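Local coordinates for protein subtilisin-like serine protease (Fervidobacterium pennivorans, PDB 1R6V) that degrades keratin into peptides as a subtilisin-like, calcium-binding serine protease, allowing its bacterium to grow on native feathers, at residues A[565-579]-A[605-619]. The protein carries 1 engineered substitution. Sequence-based numbering, arbitrary orientation.
Sequences NLSTLKDPQFVVVDP and ISFGIQTLLPAATDI
Lys570 O accepts two hydrogen bonds, from Thr611 OG1 at 2.7 Å and from Leu612 N at 3.0 Å. The two donors come from opposite faces of the carbonyl plane. With chi1 of Thr611 at 175°, OG1 points away from the residue's own N and meets this carbonyl. A water links Lys570 N to Leu613 O nearby. Beyond this junction, strands 573-577 and 604-610 run antiparallel. Gln573, Val575 and Val577 form hydrogen-bonded pairs with Gln610, Gly608 and Ser606. Val577 N reaches Ser606 O at 2.8 Å, nearly straight (169°). On one face, the Phe574 ring lies beside that of Phe607, the planes at 46°. Phe574 CZ is 3.8 Å from Phe607 CD1. Phe562 meets the Phe574 ring edge-to-face, and Trp666 stacks on Phe607. On the other face, the Gln610 chain crosses Val575 at about a right angle, Gln610 CG 3.7 Å from Val575 CG2. Cutting Gln610 back to an alanine would probably leave Val575 CG2 without the chain that covers it. In the loop ahead of strand 573-577, Leu566 CD2 lies tight against Ile619 CD1 (3.5 Å). In this second beta-sandwich domain, paired N-H and C=O groups thus satisfy buried backbone, while Phe574, Phe607 and Ile609 pack on the opposing sheet.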
ATOM      1  N   ASN A 565      47.050  -6.153 -19.126  1.00 24.55           N
ATOM      2  CA  ASN A 565      47.765  -5.784 -20.338  1.00 26.59           C
ATOM      3  C   ASN A 565      47.102  -6.498 -21.519  1.00 27.33           C
ATOM      4  O   ASN A 565      47.079  -7.725 -21.565  1.00 28.00           O
ATOM      5  CB  ASN A 565      49.235  -6.202 -20.229  1.00 29.03           C
ATOM      6  CG  ASN A 565      49.954  -6.144 -21.560  1.00 30.55           C
ATOM      7  OD1 ASN A 565      49.683  -5.274 -22.387  1.00 32.43           O
ATOM      8  ND2 ASN A 565      50.892  -7.065 -21.768  1.00 33.58           N
ATOM      9  N   LEU A 566      46.557  -5.734 -22.460  1.00 28.85           N
ATOM     10  CA  LEU A 566      45.889  -6.315 -23.625  1.00 29.38           C
ATOM     11  C   LEU A 566      46.640  -6.012 -24.916  1.00 31.65           C
ATOM     12  O   LEU A 566      46.035  -5.921 -25.987  1.00 31.44           O
ATOM     13  CB  LEU A 566      44.460  -5.768 -23.740  1.00 29.15           C
ATOM     14  CG  LEU A 566      43.518  -6.009 -22.553  1.00 27.40           C
ATOM     15  CD1 LEU A 566      42.129  -5.443 -22.858  1.00 26.44           C
ATOM     16  CD2 LEU A 566      43.417  -7.494 -22.286  1.00 27.07           C
ATOM     17  N   SER A 567      47.959  -5.861 -24.812  1.00 32.67           N
ATOM     18  CA  SER A 567      48.788  -5.549 -25.973  1.00 34.99           C
ATOM     19  C   SER A 567      48.754  -6.657 -27.022  1.00 35.18           C
ATOM     20  O   SER A 567      49.051  -6.416 -28.193  1.00 36.18           O
ATOM     21  CB  SER A 567      50.234  -5.304 -25.532  1.00 35.80           C
ATOM     22  OG  SER A 567      50.784  -6.468 -24.939  1.00 40.08           O
ATOM     23  N   THR A 568      48.388  -7.863 -26.595  1.00 35.23           N
ATOM     24  CA  THR A 568      48.310  -9.015 -27.486  1.00 35.62           C
ATOM     25  C   THR A 568      47.015  -9.016 -28.293  1.00 35.87           C
ATOM     26  O   THR A 568      46.836  -9.845 -29.184  1.00 36.03           O
ATOM     27  CB  THR A 568      48.367 -10.341 -26.709  1.00 36.01           C
ATOM     28  OG1 THR A 568      47.283 -10.392 -25.773  1.00 36.81           O
ATOM     29  CG2 THR A 568      49.688 -10.468 -25.962  1.00 37.13           C
ATOM     30  N   LEU A 569      46.110  -8.102 -27.966  1.00 34.69           N
ATOM     31  CA  LEU A 569      44.839  -8.011 -28.673  1.00 33.41           C
ATOM     32  C   LEU A 569      44.917  -6.948 -29.753  1.00 33.77           C
ATOM     33  O   LEU A 569      45.687  -5.992 -29.642  1.00 34.80           O
ATOM     34  CB  LEU A 569      43.700  -7.675 -27.699  1.00 31.65           C
ATOM     35  CG  LEU A 569      43.355  -8.749 -26.663  1.00 30.15           C
ATOM     36  CD1 LEU A 569      42.147  -8.318 -25.844  1.00 31.08           C
ATOM     37  CD2 LEU A 569      43.063 -10.059 -27.369  1.00 30.61           C
ATOM     38  N   LYS A 570      44.111  -7.122 -30.794  1.00 34.11           N
ATOM     39  CA  LYS A 570      44.072  -6.196 -31.914  1.00 34.43           C
ATOM     40  C   LYS A 570      43.039  -5.108 -31.643  1.00 34.50           C
ATOM     41  O   LYS A 570      41.844  -5.391 -31.531  1.00 34.25           O
ATOM     42  CB  LYS A 570      43.703  -6.945 -33.199  1.00 35.76           C
ATOM     43  CG  LYS A 570      44.443  -6.471 -34.438  1.00 38.18           C
ATOM     44  CD  LYS A 570      44.210  -5.000 -34.719  1.00 39.67           C
ATOM     45  CE  LYS A 570      45.171  -4.499 -35.790  1.00 41.79           C
ATOM     46  NZ  LYS A 570      44.981  -3.050 -36.079  1.00 42.99           N
ATOM     47  N   ASP A 571      43.516  -3.871 -31.543  1.00 34.62           N
ATOM     48  CA  ASP A 571      42.682  -2.702 -31.294  1.00 34.55           C
ATOM     49  C   ASP A 571      41.637  -2.923 -30.209  1.00 33.38           C
ATOM     50  O   ASP A 571      40.436  -2.878 -30.472  1.00 34.04           O
ATOM     51  CB  ASP A 571      41.980  -2.258 -32.582  1.00 36.90           C
ATOM     52  CG  ASP A 571      42.956  -1.949 -33.699  1.00 39.29           C
ATOM     53  OD1 ASP A 571      44.001  -1.324 -33.419  1.00 40.61           O
ATOM     54  OD2 ASP A 571      42.668  -2.321 -34.857  1.00 40.46           O
ATOM     55  N   PRO A 572      42.080  -3.175 -28.972  1.00 32.15           N
ATOM     56  CA  PRO A 572      41.116  -3.390 -27.890  1.00 29.78           C
ATOM     57  C   PRO A 572      40.397  -2.087 -27.526  1.00 28.61           C
ATOM     58  O   PRO A 572      41.005  -1.016 -27.461  1.00 26.51           O
ATOM     59  CB  PRO A 572      41.995  -3.907 -26.750  1.00 31.48           C
ATOM     60  CG  PRO A 572      43.289  -3.172 -26.980  1.00 30.27           C
ATOM     61  CD  PRO A 572      43.467  -3.300 -28.482  1.00 30.45           C
ATOM     62  N   GLN A 573      39.092  -2.174 -27.304  1.00 27.68           N
ATOM     63  CA  GLN A 573      38.347  -0.990 -26.930  1.00 25.73           C
ATOM     64  C   GLN A 573      37.436  -1.262 -25.748  1.00 24.65           C
ATOM     65  O   GLN A 573      36.896  -2.359 -25.604  1.00 22.77           O
ATOM     66  CB  GLN A 573      37.495  -0.477 -28.095  1.00 30.00           C
ATOM     67  CG  GLN A 573      38.272  -0.080 -29.329  1.00 32.72           C
ATOM     68  CD  GLN A 573      37.408   0.647 -30.330  1.00 36.19           C
ATOM     69  OE1 GLN A 573      37.021   1.799 -30.106  1.00 37.35           O
ATOM     70  NE2 GLN A 573      37.082  -0.021 -31.438  1.00 37.21           N
ATOM     71  N   PHE A 574      37.303  -0.249 -24.900  1.00 22.84           N
ATOM     72  CA  PHE A 574      36.432  -0.283 -23.734  1.00 22.84           C
ATOM     73  C   PHE A 574      35.100   0.213 -24.268  1.00 21.61           C
ATOM     74  O   PHE A 574      35.039   1.231 -24.957  1.00 20.73           O
ATOM     75  CB  PHE A 574      36.947   0.670 -22.656  1.00 22.87           C
ATOM     76  CG  PHE A 574      35.947   0.965 -21.565  1.00 20.47           C
ATOM     77  CD1 PHE A 574      35.229  -0.062 -20.951  1.00 19.74           C
ATOM     78  CD2 PHE A 574      35.761   2.267 -21.121  1.00 21.55           C
ATOM     79  CE1 PHE A 574      34.342   0.203 -19.906  1.00 17.80           C
ATOM     80  CE2 PHE A 574      34.874   2.545 -20.075  1.00 21.09           C
ATOM     81  CZ  PHE A 574      34.166   1.508 -19.468  1.00 19.79           C
ATOM     82  N   VAL A 575      34.039  -0.516 -23.954  1.00 21.78           N
ATOM     83  CA  VAL A 575      32.716  -0.170 -24.437  1.00 21.40           C
ATOM     84  C   VAL A 575      31.691  -0.092 -23.331  1.00 19.46           C
ATOM     85  O   VAL A 575      31.662  -0.942 -22.447  1.00 19.40           O
ATOM     86  CB  VAL A 575      32.221  -1.219 -25.437  1.00 23.91           C
ATOM     87  CG1 VAL A 575      30.932  -0.743 -26.106  1.00 24.36           C
ATOM     88  CG2 VAL A 575      33.303  -1.488 -26.475  1.00 25.17           C
ATOM     89  N   VAL A 576      30.854   0.936 -23.390  1.00 19.45           N
ATOM     90  CA  VAL A 576      29.776   1.101 -22.419  1.00 18.82           C
ATOM     91  C   VAL A 576      28.552   0.648 -23.202  1.00 20.05           C
ATOM     92  O   VAL A 576      28.195   1.236 -24.230  1.00 18.72           O
ATOM     93  CB  VAL A 576      29.638   2.563 -21.979  1.00 19.65           C
ATOM     94  CG1 VAL A 576      28.458   2.705 -21.035  1.00 20.61           C
ATOM     95  CG2 VAL A 576      30.915   3.016 -21.292  1.00 18.72           C
ATOM     96  N   VAL A 577      27.913  -0.408 -22.725  1.00 19.50           N
ATOM     97  CA  VAL A 577      26.791  -0.978 -23.449  1.00 20.79           C
ATOM     98  C   VAL A 577      25.504  -1.103 -22.646  1.00 20.71           C
ATOM     99  O   VAL A 577      25.512  -1.081 -21.417  1.00 19.82           O
ATOM    100  CB  VAL A 577      27.214  -2.373 -24.013  1.00 21.94           C
ATOM    101  CG1 VAL A 577      27.496  -3.338 -22.876  1.00 21.25           C
ATOM    102  CG2 VAL A 577      26.167  -2.927 -24.941  1.00 23.58           C
ATOM    103  N   ASP A 578      24.394  -1.207 -23.368  1.00 21.82           N
ATOM    104  CA  ASP A 578      23.091  -1.384 -22.751  1.00 20.82           C
ATOM    105  C   ASP A 578      23.120  -2.809 -22.186  1.00 19.59           C
ATOM    106  O   ASP A 578      23.622  -3.727 -22.834  1.00 19.51           O
ATOM    107  CB  ASP A 578      22.006  -1.235 -23.820  1.00 22.42           C
ATOM    108  CG  ASP A 578      20.647  -1.691 -23.339  1.00 24.11           C
ATOM    109  OD1 ASP A 578      20.147  -2.702 -23.879  1.00 23.24           O
ATOM    110  OD2 ASP A 578      20.091  -1.045 -22.421  1.00 26.13           O
ATOM    111  N   PRO A 579      22.605  -3.013 -20.965  1.00 19.54           N
ATOM    112  CA  PRO A 579      22.604  -4.347 -20.354  1.00 19.43           C
ATOM    113  C   PRO A 579      21.855  -5.412 -21.137  1.00 19.26           C
ATOM    114  O   PRO A 579      22.121  -6.601 -20.981  1.00 17.16           O
ATOM    115  CB  PRO A 579      22.006  -4.110 -18.966  1.00 20.55           C
ATOM    116  CG  PRO A 579      21.290  -2.799 -19.087  1.00 25.89           C
ATOM    117  CD  PRO A 579      22.144  -1.992 -20.012  1.00 20.03           C
ATOM    118  N   ILE A 605      23.922   0.898 -17.119  1.00 17.64           N
ATOM    119  CA  ILE A 605      24.865   0.442 -18.129  1.00 18.27           C
ATOM    120  C   ILE A 605      25.642  -0.793 -17.728  1.00 16.99           C
ATOM    121  O   ILE A 605      25.606  -1.216 -16.573  1.00 15.96           O
ATOM    122  CB  ILE A 605      25.904   1.554 -18.453  1.00 18.92           C
ATOM    123  CG1 ILE A 605      26.680   1.934 -17.185  1.00 19.42           C
ATOM    124  CG2 ILE A 605      25.208   2.782 -19.045  1.00 20.21           C
ATOM    125  CD1 ILE A 605      27.758   3.010 -17.386  1.00 18.11           C
ATOM    126  N   SER A 606      26.327  -1.370 -18.714  1.00 14.90           N
ATOM    127  CA  SER A 606      27.197  -2.523 -18.508  1.00 16.06           C
ATOM    128  C   SER A 606      28.510  -2.177 -19.215  1.00 16.68           C
ATOM    129  O   SER A 606      28.540  -1.329 -20.115  1.00 16.56           O
ATOM    130  CB  SER A 606      26.595  -3.810 -19.103  1.00 13.59           C
ATOM    131  OG  SER A 606      25.392  -4.159 -18.430  1.00 14.01           O
ATOM    132  N   PHE A 607      29.589  -2.837 -18.801  1.00 18.08           N
ATOM    133  CA  PHE A 607      30.921  -2.578 -19.355  1.00 20.30           C
ATOM    134  C   PHE A 607      31.429  -3.759 -20.156  1.00 18.45           C
ATOM    135  O   PHE A 607      31.259  -4.899 -19.759  1.00 18.23           O
ATOM    136  CB  PHE A 607      31.931  -2.305 -18.226  1.00 20.79           C
ATOM    137  CG  PHE A 607      31.503  -1.235 -17.261  1.00 22.56           C
ATOM    138  CD1 PHE A 607      31.118   0.015 -17.721  1.00 24.28           C
ATOM    139  CD2 PHE A 607      31.525  -1.468 -15.885  1.00 24.48           C
ATOM    140  CE1 PHE A 607      30.763   1.027 -16.835  1.00 25.33           C
ATOM    141  CE2 PHE A 607      31.172  -0.464 -14.986  1.00 24.93           C
ATOM    142  CZ  PHE A 607      30.789   0.788 -15.465  1.00 26.76           C
ATOM    143  N   GLY A 608      32.059  -3.483 -21.283  1.00 21.11           N
ATOM    144  CA  GLY A 608      32.582  -4.585 -22.064  1.00 22.53           C
ATOM    145  C   GLY A 608      33.878  -4.226 -22.747  1.00 22.37           C
ATOM    146  O   GLY A 608      34.362  -3.095 -22.675  1.00 20.75           O
ATOM    147  N   ILE A 609      34.445  -5.218 -23.414  1.00 23.13           N
ATOM    148  CA  ILE A 609      35.667  -5.038 -24.159  1.00 24.00           C
ATOM    149  C   ILE A 609      35.479  -5.765 -25.484  1.00 22.66           C
ATOM    150  O   ILE A 609      34.897  -6.851 -25.534  1.00 20.26           O
ATOM    151  CB  ILE A 609      36.876  -5.611 -23.391  1.00 26.06           C
ATOM    152  CG1 ILE A 609      37.117  -4.759 -22.143  1.00 27.96           C
ATOM    153  CG2 ILE A 609      38.113  -5.618 -24.276  1.00 27.01           C
ATOM    154  CD1 ILE A 609      38.320  -5.120 -21.361  1.00 34.39           C
ATOM    155  N   GLN A 610      35.922  -5.129 -26.558  1.00 23.83           N
ATOM    156  CA  GLN A 610      35.846  -5.734 -27.881  1.00 25.54           C
ATOM    157  C   GLN A 610      37.214  -5.602 -28.547  1.00 25.95           C
ATOM    158  O   GLN A 610      37.979  -4.687 -28.247  1.00 24.78           O
ATOM    159  CB  GLN A 610      34.785  -5.050 -28.747  1.00 25.55           C
ATOM    160  CG  GLN A 610      35.016  -3.569 -29.004  1.00 30.25           C
ATOM    161  CD  GLN A 610      34.058  -3.000 -30.049  1.00 32.31           C
ATOM    162  OE1 GLN A 610      34.437  -2.756 -31.201  1.00 34.98           O
ATOM    163  NE2 GLN A 610      32.806  -2.800 -29.648  1.00 31.34           N
ATOM    164  N   THR A 611      37.510  -6.534 -29.442  1.00 26.66           N
ATOM    165  CA  THR A 611      38.769  -6.539 -30.182  1.00 28.91           C
ATOM    166  C   THR A 611      38.424  -6.855 -31.637  1.00 29.17           C
ATOM    167  O   THR A 611      37.467  -7.580 -31.897  1.00 27.99           O
ATOM    168  CB  THR A 611      39.728  -7.614 -29.631  1.00 28.70           C
ATOM    169  OG1 THR A 611      40.900  -7.681 -30.456  1.00 33.82           O
ATOM    170  CG2 THR A 611      39.046  -8.964 -29.614  1.00 28.99           C
ATOM    171  N   LEU A 612      39.203  -6.317 -32.576  1.00 30.42           N
ATOM    172  CA  LEU A 612      38.956  -6.528 -34.003  1.00 32.61           C
ATOM    173  C   LEU A 612      39.136  -7.992 -34.402  1.00 33.16           C
ATOM    174  O   LEU A 612      38.367  -8.527 -35.202  1.00 34.66           O
ATOM    175  CB  LEU A 612      39.890  -5.640 -34.838  1.00 32.47           C
ATOM    176  CG  LEU A 612      39.548  -5.456 -36.325  1.00 33.67           C
ATOM    177  CD1 LEU A 612      38.213  -4.730 -36.453  1.00 33.91           C
ATOM    178  CD2 LEU A 612      40.644  -4.651 -37.017  1.00 34.90           C
ATOM    179  N   LEU A 613      40.153  -8.637 -33.838  1.00 34.03           N
ATOM    180  CA  LEU A 613      40.432 -10.038 -34.135  1.00 33.96           C
ATOM    181  C   LEU A 613      40.181 -10.911 -32.910  1.00 33.47           C
ATOM    182  O   LEU A 613      40.395 -10.485 -31.779  1.00 33.39           O
ATOM    183  CB  LEU A 613      41.882 -10.198 -34.600  1.00 34.80           C
ATOM    184  CG  LEU A 613      42.271  -9.409 -35.857  1.00 35.34           C
ATOM    185  CD1 LEU A 613      43.761  -9.552 -36.111  1.00 34.92           C
ATOM    186  CD2 LEU A 613      41.469  -9.917 -37.055  1.00 35.66           C
ATOM    187  N   PRO A 614      39.719 -12.150 -33.123  1.00 33.48           N
ATOM    188  CA  PRO A 614      39.433 -13.089 -32.037  1.00 34.17           C
ATOM    189  C   PRO A 614      40.645 -13.399 -31.174  1.00 35.13           C
ATOM    190  O   PRO A 614      41.768 -13.475 -31.668  1.00 35.73           O
ATOM    191  CB  PRO A 614      38.916 -14.320 -32.772  1.00 34.00           C
ATOM    192  CG  PRO A 614      39.637 -14.256 -34.079  1.00 33.87           C
ATOM    193  CD  PRO A 614      39.529 -12.798 -34.433  1.00 34.24           C
ATOM    194  N   ALA A 615      40.412 -13.575 -29.879  1.00 35.27           N
ATOM    195  CA  ALA A 615      41.493 -13.875 -28.952  1.00 35.33           C
ATOM    196  C   ALA A 615      42.067 -15.259 -29.226  1.00 35.46           C
ATOM    197  O   ALA A 615      41.332 -16.231 -29.410  1.00 33.73           O
ATOM    198  CB  ALA A 615      40.989 -13.791 -27.519  1.00 34.60           C
ATOM    199  N   ALA A 616      43.392 -15.343 -29.232  1.00 35.62           N
ATOM    200  CA  ALA A 616      44.067 -16.604 -29.491  1.00 35.48           C
ATOM    201  C   ALA A 616      43.913 -17.554 -28.314  1.00 35.14           C
ATOM    202  O   ALA A 616      43.832 -18.768 -28.490  1.00 35.91           O
ATOM    203  CB  ALA A 616      45.541 -16.348 -29.772  1.00 35.81           C
ATOM    204  N   THR A 617      43.857 -16.988 -27.110  1.00 33.25           N
ATOM    205  CA  THR A 617      43.740 -17.767 -25.879  1.00 32.47           C
ATOM    206  C   THR A 617      42.849 -17.007 -24.891  1.00 30.04           C
ATOM    207  O   THR A 617      42.650 -15.812 -25.056  1.00 29.76           O
ATOM    208  CB  THR A 617      45.140 -17.958 -25.233  1.00 33.10           C
ATOM    209  OG1 THR A 617      46.016 -18.595 -26.174  1.00 37.05           O
ATOM    210  CG2 THR A 617      45.049 -18.810 -23.979  1.00 33.68           C
ATOM    211  N   ASP A 618      42.311 -17.701 -23.890  1.00 29.47           N
ATOM    212  CA  ASP A 618      41.466 -17.057 -22.879  1.00 28.80           C
ATOM    213  C   ASP A 618      42.284 -15.986 -22.185  1.00 28.84           C
ATOM    214  O   ASP A 618      43.465 -16.181 -21.892  1.00 28.16           O
ATOM    215  CB  ASP A 618      41.010 -18.052 -21.808  1.00 29.06           C
ATOM    216  CG  ASP A 618      39.786 -18.840 -22.211  1.00 30.31           C
ATOM    217  OD1 ASP A 618      39.403 -18.797 -23.397  1.00 31.07           O
ATOM    218  OD2 ASP A 618      39.210 -19.516 -21.331  1.00 31.16           O
ATOM    219  N   ILE A 619      41.666 -14.844 -21.932  1.00 25.99           N
ATOM    220  CA  ILE A 619      42.357 -13.789 -21.225  1.00 26.18           C
ATOM    221  C   ILE A 619      41.402 -13.171 -20.223  1.00 24.91           C
ATOM    222  O   ILE A 619      40.295 -12.750 -20.577  1.00 22.98           O
ATOM    223  CB  ILE A 619      42.916 -12.716 -22.192  1.00 27.60           C
ATOM    224  CG1 ILE A 619      43.678 -11.655 -21.400  1.00 28.32           C
ATOM    225  CG2 ILE A 619      41.790 -12.058 -22.976  1.00 28.96           C
ATOM    226  CD1 ILE A 619      44.535 -10.758 -22.283  1.00 31.41           C
TER
HETATM  227  O   HOH W   1      42.799  -9.656 -30.792  1.00 46.85           O